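Local coordinates for DegV family protein (Streptococcus agalactiae, PDB 3LUP), which binds a long-chain fatty acid, held here as elaidic acid, and may take part in lipid transport or fatty acid metabolism, at residues 49-54 and 268-273; 192-197 and 202-207; 245-250 and 257-262. All blocks are in the same frame, centred on the assembly; numbering follows the deposited sequence.

Contact 1: residues 49-54 and 268-273; sequences DQYYDK and IATHLG. With ELA (Elaidic acid), chain B.
Tyr51 carries CG trans to its own backbone N (chi1 171°), which aims the ring from helix 48-57 straight at Ala269 and Thr270 of helix 266-272, while Tyr52, with CG trans to its carbonyl carbon (chi1 -79°), brings its hydroxyl to Ala269 as well. The phenol of Tyr51 donates to Thr270 OG1, OH to OG1 2.8 Å, with OG1 near the plane of the ring at its edge; Thr270 OG1 is in turn hydrogen-bonded to the carbonyl of Gly266 one turn earlier. Ala269 CB touches both tyrosines, Tyr51 CE2 and Tyr52 OH each at 3.7 Å. The tyrosines also pack on each other: Tyr51 CD2 lies over the centre of one face of the Tyr52 ring. With axes 11.6 Å apart at 26°, the two helices run nearly parallel, spaced by aromatic rings. In this DegV-family fold helix 266-272 lines the fatty acid pocket with Ile268, His271 and Leu272. There the alkyl chain passes over one face of His271, whose CD2 is 3.4 Å from ELA C7, and Ile268 CG2 and Leu272 CD1 touch it further along. His271 NE2 bonds to Thr64, and Arg175 to the ligand.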
loop_
_atom_site.group_PDB
_atom_site.type_symbol
_atom_site.label_atom_id
_atom_site.label_comp_id
_atom_site.label_asym_id
_atom_site.label_seq_id
_atom_site.Cartn_x
_atom_site.Cartn_y
_atom_site.Cartn_z
ATOM N N ASP A 49 -16.029 -10.888 -1.098
ATOM C CA ASP A 49 -17.471 -10.760 -0.860
ATOM C C ASP A 49 -17.873 -11.242 0.521
ATOM O O ASP A 49 -18.732 -10.641 1.166
ATOM C CB ASP A 49 -18.284 -11.450 -1.949
ATOM C CG ASP A 49 -18.693 -10.493 -3.053
ATOM O OD1 ASP A 49 -19.665 -9.711 -2.858
ATOM O OD2 ASP A 49 -18.039 -10.520 -4.118
ATOM N N GLN A 50 -17.235 -12.316 0.980
ATOM C CA GLN A 50 -17.472 -12.830 2.330
ATOM C C GLN A 50 -16.995 -11.808 3.346
ATOM O O GLN A 50 -17.624 -11.644 4.402
ATOM C CB GLN A 50 -16.736 -14.150 2.573
ATOM C CG GLN A 50 -17.470 -15.421 2.139
ATOM C CD GLN A 50 -16.667 -16.690 2.458
ATOM O OE1 GLN A 50 -15.533 -16.617 2.925
ATOM N NE2 GLN A 50 -17.257 -17.848 2.206
ATOM N N TYR A 51 -15.889 -11.128 3.008
ATOM C CA TYR A 51 -15.279 -10.138 3.878
ATOM C C TYR A 51 -16.230 -9.023 4.230
ATOM O O TYR A 51 -16.401 -8.701 5.406
ATOM C CB TYR A 51 -14.042 -9.500 3.253
ATOM C CG TYR A 51 -13.576 -8.331 4.091
ATOM C CD1 TYR A 51 -12.807 -8.534 5.232
ATOM C CD2 TYR A 51 -13.962 -7.029 3.784
ATOM C CE1 TYR A 51 -12.402 -7.482 6.027
ATOM C CE2 TYR A 51 -13.561 -5.964 4.567
ATOM C CZ TYR A 51 -12.773 -6.196 5.686
ATOM O OH TYR A 51 -12.376 -5.135 6.472
ATOM N N TYR A 52 -16.818 -8.413 3.202
ATOM C CA TYR A 52 -17.745 -7.299 3.394
ATOM C C TYR A 52 -19.036 -7.715 4.086
ATOM O O TYR A 52 -19.597 -6.954 4.876
ATOM C CB TYR A 52 -18.037 -6.607 2.063
ATOM C CG TYR A 52 -16.943 -5.663 1.641
ATOM C CD1 TYR A 52 -16.785 -4.419 2.267
ATOM C CD2 TYR A 52 -16.071 -5.999 0.612
ATOM C CE1 TYR A 52 -15.766 -3.533 1.885
ATOM C CE2 TYR A 52 -15.056 -5.125 0.208
ATOM C CZ TYR A 52 -14.902 -3.895 0.855
ATOM O OH TYR A 52 -13.897 -3.038 0.459
ATOM N N ASP A 53 -19.491 -8.928 3.789
ATOM C CA ASP A 53 -20.610 -9.529 4.505
ATOM C C ASP A 53 -20.293 -9.692 5.983
ATOM O O ASP A 53 -21.126 -9.361 6.834
ATOM C CB ASP A 53 -20.966 -10.881 3.908
ATOM C CG ASP A 53 -21.829 -10.760 2.684
ATOM O OD1 ASP A 53 -22.553 -9.741 2.548
ATOM O OD2 ASP A 53 -21.783 -11.693 1.861
ATOM N N LYS A 54 -19.093 -10.196 6.278
ATOM C CA LYS A 54 -18.643 -10.340 7.662
ATOM C C LYS A 54 -18.417 -8.983 8.332
ATOM O O LYS A 54 -18.678 -8.823 9.527
ATOM C CB LYS A 54 -17.393 -11.228 7.771
ATOM C CG LYS A 54 -17.689 -12.727 7.740
ATOM C CD LYS A 54 -16.540 -13.593 8.250
ATOM C CE LYS A 54 -17.107 -14.922 8.782
ATOM N NZ LYS A 54 -16.086 -15.985 8.974
ATOM N N ILE A 268 -6.750 -3.474 3.879
ATOM C CA ILE A 268 -6.892 -2.010 3.907
ATOM C C ILE A 268 -8.332 -1.547 4.146
ATOM O O ILE A 268 -8.545 -0.564 4.831
ATOM C CB ILE A 268 -6.275 -1.361 2.644
ATOM C CG1 ILE A 268 -4.779 -1.700 2.564
ATOM C CG2 ILE A 268 -6.456 0.143 2.664
ATOM C CD1 ILE A 268 -4.135 -1.492 1.204
ATOM N N ALA A 269 -9.318 -2.261 3.614
ATOM C CA ALA A 269 -10.718 -2.037 3.974
ATOM C C ALA A 269 -10.924 -2.059 5.508
ATOM O O ALA A 269 -11.592 -1.192 6.064
ATOM C CB ALA A 269 -11.600 -3.057 3.302
ATOM N N THR A 270 -10.326 -3.031 6.183
ATOM C CA THR A 270 -10.307 -3.065 7.650
ATOM C C THR A 270 -9.936 -1.726 8.310
ATOM O O THR A 270 -10.553 -1.330 9.293
ATOM C CB THR A 270 -9.371 -4.199 8.186
ATOM O OG1 THR A 270 -9.886 -5.480 7.800
ATOM C CG2 THR A 270 -9.263 -4.161 9.708
ATOM N N HIS A 271 -8.934 -1.032 7.780
ATOM C CA HIS A 271 -8.449 0.193 8.424
ATOM C C HIS A 271 -9.080 1.467 7.864
ATOM O O HIS A 271 -9.133 2.502 8.537
ATOM C CB HIS A 271 -6.920 0.247 8.370
ATOM C CG HIS A 271 -6.275 -0.859 9.144
ATOM N ND1 HIS A 271 -5.992 -0.759 10.490
ATOM C CD2 HIS A 271 -5.922 -2.115 8.778
ATOM C CE1 HIS A 271 -5.458 -1.894 10.910
ATOM N NE2 HIS A 271 -5.400 -2.730 9.888
ATOM N N LEU A 272 -9.575 1.378 6.638
ATOM C CA LEU A 272 -10.148 2.524 5.979
ATOM C C LEU A 272 -11.672 2.555 6.120
ATOM O O LEU A 272 -12.283 3.630 6.121
ATOM C CB LEU A 272 -9.727 2.525 4.510
ATOM C CG LEU A 272 -8.691 3.544 4.030
ATOM C CD1 LEU A 272 -7.439 3.586 4.904
ATOM C CD2 LEU A 272 -8.353 3.291 2.564
ATOM N N GLY A 273 -12.272 1.373 6.256
ATOM C CA GLY A 273 -13.713 1.233 6.224
ATOM C C GLY A 273 -14.156 1.040 4.791
ATOM O O GLY A 273 -13.348 1.199 3.860
HETATM C CA ELA B . -0.329 -4.624 12.005
HETATM C C ELA B . -0.712 -4.931 13.457
HETATM O O ELA B . -1.883 -4.767 13.911
HETATM C C3 ELA B . -1.063 -5.481 10.977
HETATM C C4 ELA B . -0.427 -5.351 9.596
HETATM C C5 ELA B . -1.428 -4.886 8.520
HETATM C C6 ELA B . -1.557 -3.357 8.493
HETATM C C7 ELA B . -2.756 -2.772 7.754
HETATM C C8 ELA B . -2.755 -1.244 7.886
HETATM C C9 ELA B . -3.264 -0.569 6.620
HETATM C C10 ELA B . -3.610 0.872 6.582
HETATM C C11 ELA B . -4.599 1.377 5.551
HETATM C C12 ELA B . -4.099 2.610 4.810
HETATM C C13 ELA B . -3.770 2.345 3.350
HETATM C C14 ELA B . -3.999 3.555 2.455
HETATM C C15 ELA B . -3.739 3.179 0.988
HETATM C C16 ELA B . -3.626 4.383 0.050
HETATM C C17 ELA B . -2.240 4.461 -0.581
HETATM C C18 ELA B . -2.284 4.933 -2.029
HETATM O OXT ELA B . 0.176 -5.345 14.238
#

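Contact 2: residues 192-197 and 202-207; sequences VLHFNE and VVYEKV
His194 lays one ring face against Tyr204, whose CD1 stands almost over the centre of the imidazole. The pair is T-shaped, the tyrosine edge pointing at the histidine face, with centroids 5.0 Å apart and planes at 64°. Tyr204 CB adds an off-centre CH-pi contact to the same ring. A chi1 of 80° places His194 CG between its backbone N and carbonyl carbon, swinging the imidazole over the neighbouring strand, where Val202 CG2 also meets it. Val202 CG1 in turn packs on the amide of Asn196, 3.5 Å from ND2. Toward the other end, Val192 CG2 meets Val207 CG2 at 3.6 Å, and Leu193 CD2 touches Val203 CG2 at 3.5 Å.

The backbones are antiparallel. His194 and Val202 form a hydrogen-bonded pair, N to O 3.0 Å each way and nearly straight. Val192 N reaches Glu205 O at 2.8 Å, whereas Val192 O receives two donors, Glu205 N at 3.0 Å and, weakly, Tyr204 N. Phe161 meets both rings, and helix 210-224 covers Val192 and Tyr204; Glu205 forms a salt bridge with Arg216 of that helix. Strand 201-205 is the outermost strand of the six-stranded mixed sheet, and Phe195, on the inner strand, touches the bound fatty acid. With Tyr204 and Glu205 both opposite Val192, the arrangement is a classic beta bulge in a beta hairpin.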
loop_
_atom_site.group_PDB
_atom_site.type_symbol
_atom_site.label_atom_id
_atom_site.label_comp_id
_atom_site.label_asym_id
_atom_site.label_seq_id
_atom_site.Cartn_x
_atom_site.Cartn_y
_atom_site.Cartn_z
ATOM N N VAL A 192 -9.205 15.404 3.843
ATOM C CA VAL A 192 -8.250 14.764 2.953
ATOM C C VAL A 192 -7.049 14.343 3.801
ATOM O O VAL A 192 -6.470 15.152 4.552
ATOM C CB VAL A 192 -7.789 15.721 1.817
ATOM C CG1 VAL A 192 -6.900 14.997 0.825
ATOM C CG2 VAL A 192 -8.971 16.324 1.095
ATOM N N LEU A 193 -6.693 13.068 3.679
ATOM C CA LEU A 193 -5.595 12.475 4.439
ATOM C C LEU A 193 -4.505 12.064 3.487
ATOM O O LEU A 193 -4.763 11.857 2.306
ATOM C CB LEU A 193 -6.089 11.250 5.206
ATOM C CG LEU A 193 -7.354 11.469 6.041
ATOM C CD1 LEU A 193 -8.021 10.164 6.381
ATOM C CD2 LEU A 193 -7.028 12.254 7.283
ATOM N N HIS A 194 -3.282 11.970 3.996
ATOM C CA HIS A 194 -2.162 11.518 3.192
ATOM C C HIS A 194 -1.098 10.816 4.018
ATOM O O HIS A 194 -1.181 10.785 5.242
ATOM C CB HIS A 194 -1.584 12.683 2.386
ATOM C CG HIS A 194 -0.678 13.593 3.158
ATOM N ND1 HIS A 194 -0.926 13.979 4.458
ATOM C CD2 HIS A 194 0.464 14.222 2.792
ATOM C CE1 HIS A 194 0.030 14.798 4.863
ATOM N NE2 HIS A 194 0.884 14.961 3.870
ATOM N N PHE A 195 -0.112 10.234 3.345
ATOM C CA PHE A 195 1.057 9.673 4.025
ATOM C C PHE A 195 2.153 10.700 4.284
ATOM O O PHE A 195 2.579 11.420 3.378
ATOM C CB PHE A 195 1.626 8.518 3.222
ATOM C CG PHE A 195 0.909 7.218 3.436
ATOM C CD1 PHE A 195 1.521 6.182 4.152
ATOM C CD2 PHE A 195 -0.367 7.011 2.910
ATOM C CE1 PHE A 195 0.878 4.965 4.351
ATOM C CE2 PHE A 195 -1.032 5.788 3.114
ATOM C CZ PHE A 195 -0.398 4.762 3.838
ATOM N N ASN A 196 2.586 10.755 5.541
ATOM C CA ASN A 196 3.716 11.554 6.024
ATOM C C ASN A 196 5.056 11.374 5.309
ATOM O O ASN A 196 5.239 10.476 4.476
ATOM C CB ASN A 196 3.988 11.147 7.463
ATOM C CG ASN A 196 3.632 12.206 8.434
ATOM O OD1 ASN A 196 3.279 13.319 8.056
ATOM N ND2 ASN A 196 3.732 11.882 9.715
ATOM N N GLU A 197 6.022 12.199 5.703
ATOM C CA GLU A 197 7.411 11.931 5.371
ATOM C C GLU A 197 7.893 10.654 6.089
ATOM O O GLU A 197 8.809 9.990 5.598
ATOM C CB GLU A 197 8.298 13.150 5.669
ATOM C CG GLU A 197 8.066 14.320 4.688
ATOM C CD GLU A 197 8.715 15.644 5.129
ATOM O OE1 GLU A 197 9.929 15.652 5.468
ATOM O OE2 GLU A 197 8.016 16.692 5.119
ATOM N N VAL A 202 -1.752 11.053 8.206
ATOM C CA VAL A 202 -2.077 12.292 8.916
ATOM C C VAL A 202 -3.122 13.039 8.092
ATOM O O VAL A 202 -3.368 12.691 6.926
ATOM C CB VAL A 202 -0.818 13.215 9.201
ATOM C CG1 VAL A 202 0.282 12.444 9.872
ATOM C CG2 VAL A 202 -0.295 13.876 7.943
ATOM N N VAL A 203 -3.749 14.050 8.695
ATOM C CA VAL A 203 -4.708 14.862 7.968
ATOM C C VAL A 203 -3.948 15.869 7.125
ATOM O O VAL A 203 -3.174 16.676 7.632
ATOM C CB VAL A 203 -5.709 15.585 8.902
ATOM C CG1 VAL A 203 -6.772 16.317 8.090
ATOM C CG2 VAL A 203 -6.358 14.590 9.865
ATOM N N TYR A 204 -4.159 15.801 5.820
ATOM C CA TYR A 204 -3.605 16.803 4.935
ATOM C C TYR A 204 -4.412 18.100 5.044
ATOM O O TYR A 204 -3.852 19.152 5.330
ATOM C CB TYR A 204 -3.577 16.279 3.498
ATOM C CG TYR A 204 -2.955 17.230 2.508
ATOM C CD1 TYR A 204 -1.575 17.450 2.491
ATOM C CD2 TYR A 204 -3.748 17.904 1.578
ATOM C CE1 TYR A 204 -0.998 18.324 1.575
ATOM C CE2 TYR A 204 -3.185 18.775 0.655
ATOM C CZ TYR A 204 -1.811 18.982 0.661
ATOM O OH TYR A 204 -1.266 19.851 -0.251
ATOM N N GLU A 205 -5.731 18.009 4.854
ATOM C CA GLU A 205 -6.576 19.199 4.757
ATOM C C GLU A 205 -7.995 18.936 5.301
ATOM O O GLU A 205 -8.573 17.877 5.036
ATOM C CB GLU A 205 -6.621 19.639 3.287
ATOM C CG GLU A 205 -7.011 21.084 3.030
ATOM C CD GLU A 205 -6.845 21.489 1.555
ATOM O OE1 GLU A 205 -5.788 21.161 0.952
ATOM O OE2 GLU A 205 -7.769 22.148 1.004
ATOM N N LYS A 206 -8.534 19.886 6.076
ATOM C CA LYS A 206 -9.954 19.868 6.445
ATOM C C LYS A 206 -10.753 20.343 5.235
ATOM O O LYS A 206 -10.605 21.484 4.795
ATOM C CB LYS A 206 -10.245 20.779 7.650
ATOM C CG LYS A 206 -9.868 20.214 9.031
ATOM C CD LYS A 206 -10.183 21.186 10.181
ATOM C CE LYS A 206 -11.419 20.770 10.981
ATOM N NZ LYS A 206 -12.061 21.877 11.766
ATOM N N VAL A 207 -11.563 19.460 4.669
ATOM C CA VAL A 207 -12.458 19.832 3.574
ATOM C C VAL A 207 -13.869 19.556 4.060
ATOM O O VAL A 207 -14.128 18.524 4.674
ATOM C CB VAL A 207 -12.152 19.058 2.261
ATOM C CG1 VAL A 207 -13.121 19.456 1.162
ATOM C CG2 VAL A 207 -10.725 19.342 1.804
#

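Contact 3: residues 245-250 and 257-262; sequences QLYNLL and DDLEIV
Leu259 fits against two residues of helix 240-252 that lie one turn apart, Tyr247 and Leu250. Its CD2 branch does most of the touching, 3.6 Å from Leu250 CB and 3.8 Å from Tyr247 CD1, while its other methyl, CD1, meets Leu250 CD1 at 3.7 Å. Ile261, two residues along the strand and pointing to the same side, brings CD1 to 3.8 Å from Tyr247 CD1, so that this one ring carbon is met by both strand side chains. The long axes of Tyr247 and Ile261 cross at about a right angle. With CG trans to the backbone N (chi1 -177°), the tyrosine ring reaches out from the helix to the strand. No hydrogen bond joins the two segments; the contact is apolar.

Behind this first shell, Leu259 is backed by Ile232 and Tyr247 by Ile234, both of strand 230-236, whose backbone bonds to Glu260 and Val262. Asp258, just before the strand, makes a salt bridge with Lys284. Helix and strand run antiparallel at 177°, their axes 9.9 Å apart, as the returning half of a beta-alpha-beta crossover. Strand 259-263 forms the edge of the mixed sheet beside strand 230-236, and helix 240-252 packs against helix 210-224 through Leu246, Leu249 and Leu250.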
loop_
_atom_site.group_PDB
_atom_site.type_symbol
_atom_site.label_atom_id
_atom_site.label_comp_id
_atom_site.label_asym_id
_atom_site.label_seq_id
_atom_site.Cartn_x
_atom_site.Cartn_y
_atom_site.Cartn_z
ATOM N N GLN A 245 -16.000 9.320 -10.458
ATOM C CA GLN A 245 -16.034 10.762 -10.288
ATOM C C GLN A 245 -14.625 11.341 -10.330
ATOM O O GLN A 245 -14.330 12.196 -11.163
ATOM C CB GLN A 245 -16.722 11.116 -8.968
ATOM C CG GLN A 245 -16.517 12.548 -8.495
ATOM C CD GLN A 245 -17.172 13.580 -9.386
ATOM O OE1 GLN A 245 -17.949 13.256 -10.277
ATOM N NE2 GLN A 245 -16.861 14.838 -9.141
ATOM N N LEU A 246 -13.755 10.866 -9.438
ATOM C CA LEU A 246 -12.382 11.343 -9.388
ATOM C C LEU A 246 -11.670 11.094 -10.711
ATOM O O LEU A 246 -10.885 11.927 -11.159
ATOM C CB LEU A 246 -11.620 10.694 -8.237
ATOM C CG LEU A 246 -10.152 11.091 -8.015
ATOM C CD1 LEU A 246 -9.860 12.625 -8.017
ATOM C CD2 LEU A 246 -9.649 10.408 -6.730
ATOM N N TYR A 247 -11.964 9.952 -11.333
ATOM C CA TYR A 247 -11.418 9.607 -12.644
ATOM C C TYR A 247 -11.760 10.666 -13.671
ATOM O O TYR A 247 -10.893 11.090 -14.445
ATOM C CB TYR A 247 -11.960 8.258 -13.114
ATOM C CG TYR A 247 -11.397 7.779 -14.432
ATOM C CD1 TYR A 247 -10.239 6.993 -14.477
ATOM C CD2 TYR A 247 -12.029 8.091 -15.634
ATOM C CE1 TYR A 247 -9.724 6.547 -15.680
ATOM C CE2 TYR A 247 -11.526 7.638 -16.843
ATOM C CZ TYR A 247 -10.377 6.869 -16.855
ATOM O OH TYR A 247 -9.880 6.438 -18.056
ATOM N N ASN A 248 -13.029 11.076 -13.676
ATOM C CA ASN A 248 -13.508 12.115 -14.586
ATOM C C ASN A 248 -12.875 13.460 -14.292
ATOM O O ASN A 248 -12.440 14.133 -15.211
ATOM C CB ASN A 248 -15.031 12.205 -14.574
ATOM C CG ASN A 248 -15.690 10.941 -15.095
ATOM O OD1 ASN A 248 -15.140 10.242 -15.953
ATOM N ND2 ASN A 248 -16.872 10.631 -14.569
ATOM N N LEU A 249 -12.793 13.833 -13.015
ATOM C CA LEU A 249 -12.095 15.050 -12.619
ATOM C C LEU A 249 -10.657 15.067 -13.133
ATOM O O LEU A 249 -10.159 16.108 -13.548
ATOM C CB LEU A 249 -12.096 15.214 -11.099
ATOM C CG LEU A 249 -13.430 15.504 -10.405
ATOM C CD1 LEU A 249 -13.323 15.250 -8.883
ATOM C CD2 LEU A 249 -13.948 16.917 -10.725
ATOM N N LEU A 250 -9.997 13.910 -13.106
ATOM C CA LEU A 250 -8.633 13.768 -13.600
ATOM C C LEU A 250 -8.571 13.615 -15.117
ATOM O O LEU A 250 -7.581 13.989 -15.745
ATOM C CB LEU A 250 -7.953 12.590 -12.918
ATOM C CG LEU A 250 -7.618 12.831 -11.446
ATOM C CD1 LEU A 250 -6.918 11.618 -10.898
ATOM C CD2 LEU A 250 -6.738 14.061 -11.284
ATOM N N ASP A 257 -4.175 9.401 -19.046
ATOM C CA ASP A 257 -3.313 8.435 -19.743
ATOM C C ASP A 257 -2.656 7.371 -18.882
ATOM O O ASP A 257 -2.631 6.209 -19.262
ATOM C CB ASP A 257 -2.296 9.152 -20.628
ATOM C CG ASP A 257 -2.943 9.748 -21.864
ATOM O OD1 ASP A 257 -3.661 9.000 -22.576
ATOM O OD2 ASP A 257 -2.751 10.964 -22.113
ATOM N N ASP A 258 -2.125 7.770 -17.735
ATOM C CA ASP A 258 -1.573 6.815 -16.771
ATOM C C ASP A 258 -2.495 6.733 -15.550
ATOM O O ASP A 258 -2.067 6.911 -14.407
ATOM C CB ASP A 258 -0.151 7.225 -16.362
ATOM C CG ASP A 258 0.780 7.386 -17.556
ATOM O OD1 ASP A 258 1.135 6.367 -18.195
ATOM O OD2 ASP A 258 1.173 8.533 -17.844
ATOM N N LEU A 259 -3.766 6.448 -15.815
ATOM C CA LEU A 259 -4.800 6.455 -14.789
ATOM C C LEU A 259 -5.571 5.133 -14.808
ATOM O O LEU A 259 -6.142 4.745 -15.834
ATOM C CB LEU A 259 -5.730 7.640 -15.027
ATOM C CG LEU A 259 -6.637 8.186 -13.942
ATOM C CD1 LEU A 259 -5.847 8.572 -12.709
ATOM C CD2 LEU A 259 -7.349 9.390 -14.503
ATOM N N GLU A 260 -5.558 4.446 -13.673
ATOM C CA GLU A 260 -6.154 3.130 -13.545
ATOM C C GLU A 260 -7.012 3.110 -12.293
ATOM O O GLU A 260 -6.654 3.731 -11.290
ATOM C CB GLU A 260 -5.050 2.071 -13.447
ATOM C CG GLU A 260 -5.520 0.632 -13.731
ATOM C CD GLU A 260 -4.435 -0.451 -13.510
ATOM O OE1 GLU A 260 -3.423 -0.181 -12.797
ATOM O OE2 GLU A 260 -4.624 -1.582 -14.045
ATOM N N ILE A 261 -8.147 2.417 -12.354
ATOM C CA ILE A 261 -8.982 2.205 -11.163
ATOM C C ILE A 261 -8.808 0.777 -10.627
ATOM O O ILE A 261 -8.950 -0.214 -11.361
ATOM C CB ILE A 261 -10.491 2.533 -11.389
ATOM C CG1 ILE A 261 -10.678 3.995 -11.844
ATOM C CG2 ILE A 261 -11.284 2.284 -10.108
ATOM C CD1 ILE A 261 -12.049 4.343 -12.448
ATOM N N VAL A 262 -8.475 0.684 -9.342
ATOM C CA VAL A 262 -8.218 -0.596 -8.696
ATOM C C VAL A 262 -8.848 -0.596 -7.315
ATOM O O VAL A 262 -9.080 0.471 -6.729
ATOM C CB VAL A 262 -6.698 -0.898 -8.564
ATOM C CG1 VAL A 262 -6.060 -1.027 -9.925
ATOM C CG2 VAL A 262 -5.970 0.158 -7.715
#

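The three contacts lie at different distances from the ligand in one chain. Contact 1 touches elaidic acid directly through one of its helices; contact 2 adds Phe195 to the pocket, with the Leu193 side chain about 8 Å from the fatty acid. Contact 3 stands further off, the side chain of Leu259 being about 12 Å from the bound elaidic acid. Contacts 2 and 3 belong to opposite margins of the same mixed sheet, their centres 20 Å apart, and helix 210-224 packs on both. Strand 259-263 of contact 3 leads directly into helix 266-272 of contact 1, although the nearest atoms of those two contacts are about 9 Å apart.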